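Local coordinates for oxalate biosynthetic component 1 (Burkholderia thailandensis, PDB 5IKY), which probably makes oxalate as a bifunctional enzyme that joins the activity of an alpha/beta-hydrolase-type serine hydrolase to that of a lyase, at residues Pro631-Arg644 with Tyr672-Arg685. Numbering follows the deposited sequence.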
loop_
_atom_site.group_PDB
_atom_site.type_symbol
_atom_site.label_atom_id
_atom_site.label_comp_id
_atom_site.label_asym_id
_atom_site.label_seq_id
_atom_site.Cartn_x
_atom_site.Cartn_y
_atom_site.Cartn_z
ATOM N N PRO A 631 29.069 5.419 -4.166
ATOM C CA PRO A 631 29.731 6.657 -3.734
ATOM C C PRO A 631 28.761 7.816 -3.507
ATOM O O PRO A 631 29.108 8.763 -2.801
ATOM C CB PRO A 631 30.677 6.968 -4.897
ATOM C CG PRO A 631 29.992 6.394 -6.075
ATOM C CD PRO A 631 29.368 5.123 -5.580
ATOM N N GLN A 632 27.577 7.746 -4.111
ATOM C CA GLN A 632 26.539 8.743 -3.869
ATOM C C GLN A 632 26.230 8.818 -2.383
ATOM O O GLN A 632 26.255 9.893 -1.785
ATOM C CB GLN A 632 25.264 8.415 -4.648
ATOM C CG GLN A 632 25.136 9.116 -5.989
ATOM C CD GLN A 632 23.793 8.856 -6.650
ATOM O OE1 GLN A 632 22.837 8.441 -5.993
ATOM N NE2 GLN A 632 23.717 9.098 -7.954
ATOM N N ALA A 633 25.953 7.658 -1.795
ATOM C CA ALA A 633 25.628 7.563 -0.377
ATOM C C ALA A 633 26.824 7.927 0.497
ATOM O O ALA A 633 26.666 8.539 1.554
ATOM C CB ALA A 633 25.136 6.166 -0.044
ATOM N N LEU A 634 28.018 7.549 0.053
ATOM C CA LEU A 634 29.235 7.838 0.801
ATOM C C LEU A 634 29.502 9.336 0.871
ATOM O O LEU A 634 29.698 9.889 1.954
ATOM C CB LEU A 634 30.434 7.122 0.177
ATOM C CG LEU A 634 30.420 5.597 0.270
ATOM C CD1 LEU A 634 31.745 5.016 -0.207
ATOM C CD2 LEU A 634 30.111 5.159 1.691
ATOM N N ASN A 635 29.509 9.986 -0.288
ATOM C CA ASN A 635 29.727 11.425 -0.352
ATOM C C ASN A 635 28.615 12.193 0.350
ATOM O O ASN A 635 28.852 13.257 0.920
ATOM C CB ASN A 635 29.846 11.884 -1.804
ATOM C CG ASN A 635 31.113 11.386 -2.469
ATOM O OD1 ASN A 635 32.201 11.913 -2.228
ATOM N ND2 ASN A 635 30.979 10.370 -3.314
ATOM N N PHE A 636 27.404 11.646 0.304
ATOM C CA PHE A 636 26.270 12.227 1.010
ATOM C C PHE A 636 26.561 12.302 2.502
ATOM O O PHE A 636 26.306 13.320 3.145
ATOM C CB PHE A 636 25.001 11.411 0.760
ATOM C CG PHE A 636 23.800 11.907 1.513
ATOM C CD1 PHE A 636 23.027 12.939 1.009
ATOM C CD2 PHE A 636 23.436 11.334 2.722
ATOM C CE1 PHE A 636 21.920 13.396 1.697
ATOM C CE2 PHE A 636 22.329 11.786 3.416
ATOM C CZ PHE A 636 21.570 12.818 2.902
ATOM N N ALA A 637 27.099 11.213 3.040
ATOM C CA ALA A 637 27.478 11.155 4.444
ATOM C C ALA A 637 28.570 12.176 4.741
ATOM O O ALA A 637 28.502 12.896 5.735
ATOM C CB ALA A 637 27.941 9.757 4.812
ATOM N N ARG A 638 29.572 12.235 3.867
ATOM C CA ARG A 638 30.638 13.223 3.983
ATOM C C ARG A 638 30.068 14.634 3.909
ATOM O O ARG A 638 30.516 15.538 4.613
ATOM C CB ARG A 638 31.679 13.026 2.880
ATOM C CG ARG A 638 32.284 11.633 2.823
ATOM C CD ARG A 638 33.230 11.492 1.637
ATOM N NE ARG A 638 34.313 12.473 1.670
ATOM C CZ ARG A 638 34.496 13.420 0.755
ATOM N NH1 ARG A 638 33.669 13.521 -0.277
ATOM N NH2 ARG A 638 35.511 14.268 0.869
ATOM N N GLU A 639 29.069 14.806 3.053
ATOM C CA GLU A 639 28.463 16.109 2.812
ATOM C C GLU A 639 27.706 16.612 4.040
ATOM O O GLU A 639 27.528 17.817 4.218
ATOM C CB GLU A 639 27.525 16.029 1.607
ATOM C CG GLU A 639 27.196 17.359 0.961
ATOM C CD GLU A 639 26.397 17.191 -0.317
ATOM O OE1 GLU A 639 25.632 16.206 -0.418
ATOM O OE2 GLU A 639 26.542 18.035 -1.224
ATOM N N LEU A 640 27.271 15.683 4.883
ATOM C CA LEU A 640 26.482 16.024 6.063
ATOM C C LEU A 640 27.330 16.169 7.325
ATOM O O LEU A 640 27.010 16.966 8.206
ATOM C CB LEU A 640 25.397 14.968 6.297
ATOM C CG LEU A 640 23.979 15.320 5.839
ATOM C CD1 LEU A 640 23.951 15.676 4.359
ATOM C CD2 LEU A 640 23.023 14.175 6.139
ATOM N N LEU A 641 28.411 15.399 7.408
ATOM C CA LEU A 641 29.217 15.356 8.623
ATOM C C LEU A 641 30.291 16.443 8.662
ATOM O O LEU A 641 30.569 17.007 9.720
ATOM C CB LEU A 641 29.862 13.978 8.778
ATOM C CG LEU A 641 28.886 12.804 8.888
ATOM C CD1 LEU A 641 29.606 11.536 9.313
ATOM C CD2 LEU A 641 27.754 13.128 9.848
ATOM N N VAL A 642 30.891 16.729 7.511
ATOM C CA VAL A 642 31.950 17.735 7.419
ATOM C C VAL A 642 31.544 19.142 7.897
ATOM O O VAL A 642 32.282 19.752 8.673
ATOM C CB VAL A 642 32.497 17.836 5.970
ATOM C CG1 VAL A 642 33.307 19.112 5.782
ATOM C CG2 VAL A 642 33.337 16.615 5.638
ATOM N N PRO A 643 30.381 19.663 7.451
ATOM C CA PRO A 643 30.059 21.030 7.887
ATOM C C PRO A 643 29.851 21.157 9.395
ATOM O O PRO A 643 30.021 22.245 9.947
ATOM C CB PRO A 643 28.751 21.340 7.144
ATOM C CG PRO A 643 28.698 20.369 6.022
ATOM C CD PRO A 643 29.348 19.133 6.543
ATOM N N ARG A 644 29.494 20.056 10.049
ATOM C CA ARG A 644 29.179 20.081 11.472
ATOM C C ARG A 644 30.395 19.741 12.326
ATOM O O ARG A 644 30.372 19.901 13.547
ATOM C CB ARG A 644 28.032 19.115 11.773
ATOM C CG ARG A 644 26.935 19.145 10.722
ATOM C CD ARG A 644 25.661 18.479 11.206
ATOM N NE ARG A 644 24.672 18.382 10.135
ATOM C CZ ARG A 644 23.899 19.388 9.735
ATOM N NH1 ARG A 644 23.028 19.208 8.755
ATOM N NH2 ARG A 644 23.995 20.575 10.319
ATOM N N TYR A 672 36.510 8.713 -6.489
ATOM C CA TYR A 672 35.063 8.857 -6.374
ATOM C C TYR A 672 34.704 9.816 -5.244
ATOM O O TYR A 672 33.532 10.018 -4.938
ATOM C CB TYR A 672 34.394 7.499 -6.142
ATOM C CG TYR A 672 34.131 6.708 -7.406
ATOM C CD1 TYR A 672 34.838 6.966 -8.574
ATOM C CD2 TYR A 672 33.165 5.711 -7.433
ATOM C CE1 TYR A 672 34.594 6.245 -9.730
ATOM C CE2 TYR A 672 32.915 4.988 -8.581
ATOM C CZ TYR A 672 33.631 5.259 -9.727
ATOM O OH TYR A 672 33.379 4.537 -10.872
ATOM N N SER A 673 35.725 10.395 -4.624
ATOM C CA SER A 673 35.521 11.391 -3.585
ATOM C C SER A 673 35.090 12.708 -4.225
ATOM O O SER A 673 35.654 13.132 -5.235
ATOM C CB SER A 673 36.795 11.580 -2.752
ATOM O OG SER A 673 36.868 12.896 -2.230
ATOM N N VAL A 674 34.074 13.346 -3.652
ATOM C CA VAL A 674 33.620 14.643 -4.141
ATOM C C VAL A 674 34.376 15.767 -3.437
ATOM O O VAL A 674 34.459 15.793 -2.206
ATOM C CB VAL A 674 32.101 14.830 -3.932
ATOM C CG1 VAL A 674 31.695 16.263 -4.224
ATOM C CG2 VAL A 674 31.317 13.863 -4.805
ATOM N N ARG A 675 34.934 16.683 -4.224
ATOM C CA ARG A 675 35.658 17.830 -3.685
ATOM C C ARG A 675 34.770 18.633 -2.740
ATOM O O ARG A 675 33.551 18.684 -2.913
ATOM C CB ARG A 675 36.176 18.719 -4.817
ATOM N N VAL A 676 35.388 19.254 -1.742
ATOM C CA VAL A 676 34.655 19.951 -0.691
ATOM C C VAL A 676 33.873 21.152 -1.226
ATOM O O VAL A 676 32.752 21.410 -0.790
ATOM C CB VAL A 676 35.605 20.416 0.434
ATOM C CG1 VAL A 676 34.847 21.206 1.493
ATOM C CG2 VAL A 676 36.301 19.217 1.062
ATOM N N ASP A 677 34.448 21.876 -2.182
ATOM C CA ASP A 677 33.776 23.061 -2.712
ATOM C C ASP A 677 32.728 22.682 -3.758
ATOM O O ASP A 677 32.132 23.549 -4.399
ATOM C CB ASP A 677 34.790 24.050 -3.299
ATOM C CG ASP A 677 35.144 23.742 -4.741
ATOM O OD1 ASP A 677 35.459 22.571 -5.047
ATOM O OD2 ASP A 677 35.101 24.676 -5.571
ATOM N N GLN A 678 32.505 21.381 -3.925
ATOM C CA GLN A 678 31.401 20.892 -4.742
ATOM C C GLN A 678 30.268 20.397 -3.847
ATOM O O GLN A 678 29.270 19.861 -4.332
ATOM C CB GLN A 678 31.865 19.778 -5.683
ATOM C CG GLN A 678 32.454 20.279 -6.994
ATOM C CD GLN A 678 31.449 21.052 -7.831
ATOM O OE1 GLN A 678 30.416 20.515 -8.233
ATOM N NE2 GLN A 678 31.750 22.316 -8.100
ATOM N N PHE A 679 30.434 20.574 -2.538
ATOM C CA PHE A 679 29.387 20.233 -1.581
ATOM C C PHE A 679 28.194 21.161 -1.745
ATOM O O PHE A 679 28.354 22.369 -1.927
ATOM C CB PHE A 679 29.899 20.309 -0.139
ATOM C CG PHE A 679 30.724 19.126 0.283
ATOM C CD1 PHE A 679 30.808 17.994 -0.513
ATOM C CD2 PHE A 679 31.406 19.142 1.489
ATOM C CE1 PHE A 679 31.567 16.906 -0.117
ATOM C CE2 PHE A 679 32.164 18.058 1.891
ATOM C CZ PHE A 679 32.244 16.938 1.086
ATOM N N LYS A 680 26.997 20.591 -1.680
ATOM C CA LYS A 680 25.774 21.376 -1.758
ATOM C C LYS A 680 25.570 22.170 -0.474
ATOM O O LYS A 680 25.665 21.618 0.623
ATOM C CB LYS A 680 24.572 20.466 -2.014
ATOM C CG LYS A 680 24.663 19.667 -3.301
ATOM C CD LYS A 680 23.580 18.605 -3.372
ATOM C CE LYS A 680 23.676 17.808 -4.661
ATOM N NZ LYS A 680 22.676 16.706 -4.708
ATOM N N PRO A 681 25.295 23.477 -0.606
ATOM C CA PRO A 681 24.946 24.312 0.549
ATOM C C PRO A 681 23.629 23.867 1.184
ATOM O O PRO A 681 22.879 23.114 0.564
ATOM C CB PRO A 681 24.826 25.716 -0.052
ATOM C CG PRO A 681 24.538 25.487 -1.497
ATOM C CD PRO A 681 25.297 24.245 -1.862
ATOM N N LEU A 682 23.359 24.329 2.402
ATOM C CA LEU A 682 22.172 23.907 3.148
ATOM C C LEU A 682 20.836 24.145 2.414
ATOM O O LEU A 682 20.022 23.224 2.329
ATOM C CB LEU A 682 22.146 24.595 4.520
ATOM C CG LEU A 682 20.925 24.362 5.412
ATOM C CD1 LEU A 682 20.772 22.888 5.747
ATOM C CD2 LEU A 682 21.028 25.197 6.681
ATOM N N PRO A 683 20.600 25.363 1.878
ATOM C CA PRO A 683 19.301 25.565 1.219
ATOM C C PRO A 683 19.079 24.666 0.003
ATOM O O PRO A 683 17.937 24.306 -0.283
ATOM C CB PRO A 683 19.347 27.036 0.792
ATOM C CG PRO A 683 20.350 27.663 1.691
ATOM C CD PRO A 683 21.389 26.609 1.900
ATOM N N LEU A 684 20.150 24.312 -0.700
ATOM C CA LEU A 684 20.034 23.420 -1.849
ATOM C C LEU A 684 19.605 22.025 -1.403
ATOM O O LEU A 684 18.778 21.383 -2.053
ATOM C CB LEU A 684 21.354 23.356 -2.620
ATOM C CG LEU A 684 21.437 22.364 -3.786
ATOM C CD1 LEU A 684 20.249 22.514 -4.724
ATOM C CD2 LEU A 684 22.737 22.563 -4.546
ATOM N N ARG A 685 20.161 21.561 -0.289
ATOM C CA ARG A 685 19.808 20.250 0.241
ATOM C C ARG A 685 18.361 20.249 0.716
ATOM O O ARG A 685 17.670 19.231 0.627
ATOM C CB ARG A 685 20.749 19.848 1.381
ATOM C CG ARG A 685 22.221 19.806 0.985
ATOM C CD ARG A 685 23.050 18.982 1.966
ATOM N NE ARG A 685 23.010 19.526 3.320
ATOM C CZ ARG A 685 23.859 20.433 3.789
ATOM N NH1 ARG A 685 24.821 20.909 3.010
ATOM N NH2 ARG A 685 23.743 20.870 5.037
#
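Asn635 spreads its amide against the backbone of Tyr672-Val674, using both of its ends. Asn635 ND2 gives a nearly straight-on hydrogen bond to Tyr672 O (3.0 Å), which lies close to the amide plane, while its OD1 takes Val674 N at 2.8 Å from above the carbonyl plane. Together these two bonds help fix the rotation of the amide. CG2 of Val674 rests against the same group, 3.4 Å from Asn635 CG.

One turn on, Arg638 bends at chi3 (58°) and brings NH1 to a lone pair of Val674 O, 3.1 Å away; the acceptor lies in the guanidinium plane and the N-H...O angle is 169°. Ser673 OG lies over one guanidinium face and Phe679 CZ over the other; NE pairs with Asp652. The arrangement belongs to the family's cap domain: helix 629-641 is lined along one flank by an irregular segment that makes a 3-10 turn at 676-678 before entering helix 682-690, with Pro681 at its N-cap position.

The Phe679 ring lies between the two backbones, Val676 CA over one face and Glu639 CA over the opposite one in a CH-pi contact, 4.2 Å from the centroid. Arg638 NH1 meets its edge. The Glu639 side chain, CG anti to the backbone N (chi1 -160°), runs past this ring until OE2 accepts Lys680 N at 2.6 Å on its anti side; Arg616 forms a salt bridge with the same oxygen. Farther along, the guanidinium planes of Arg644 and Arg685 stand almost perpendicular; Glu572 bridges the two, and Asp573 pairs with NH2 of Arg644.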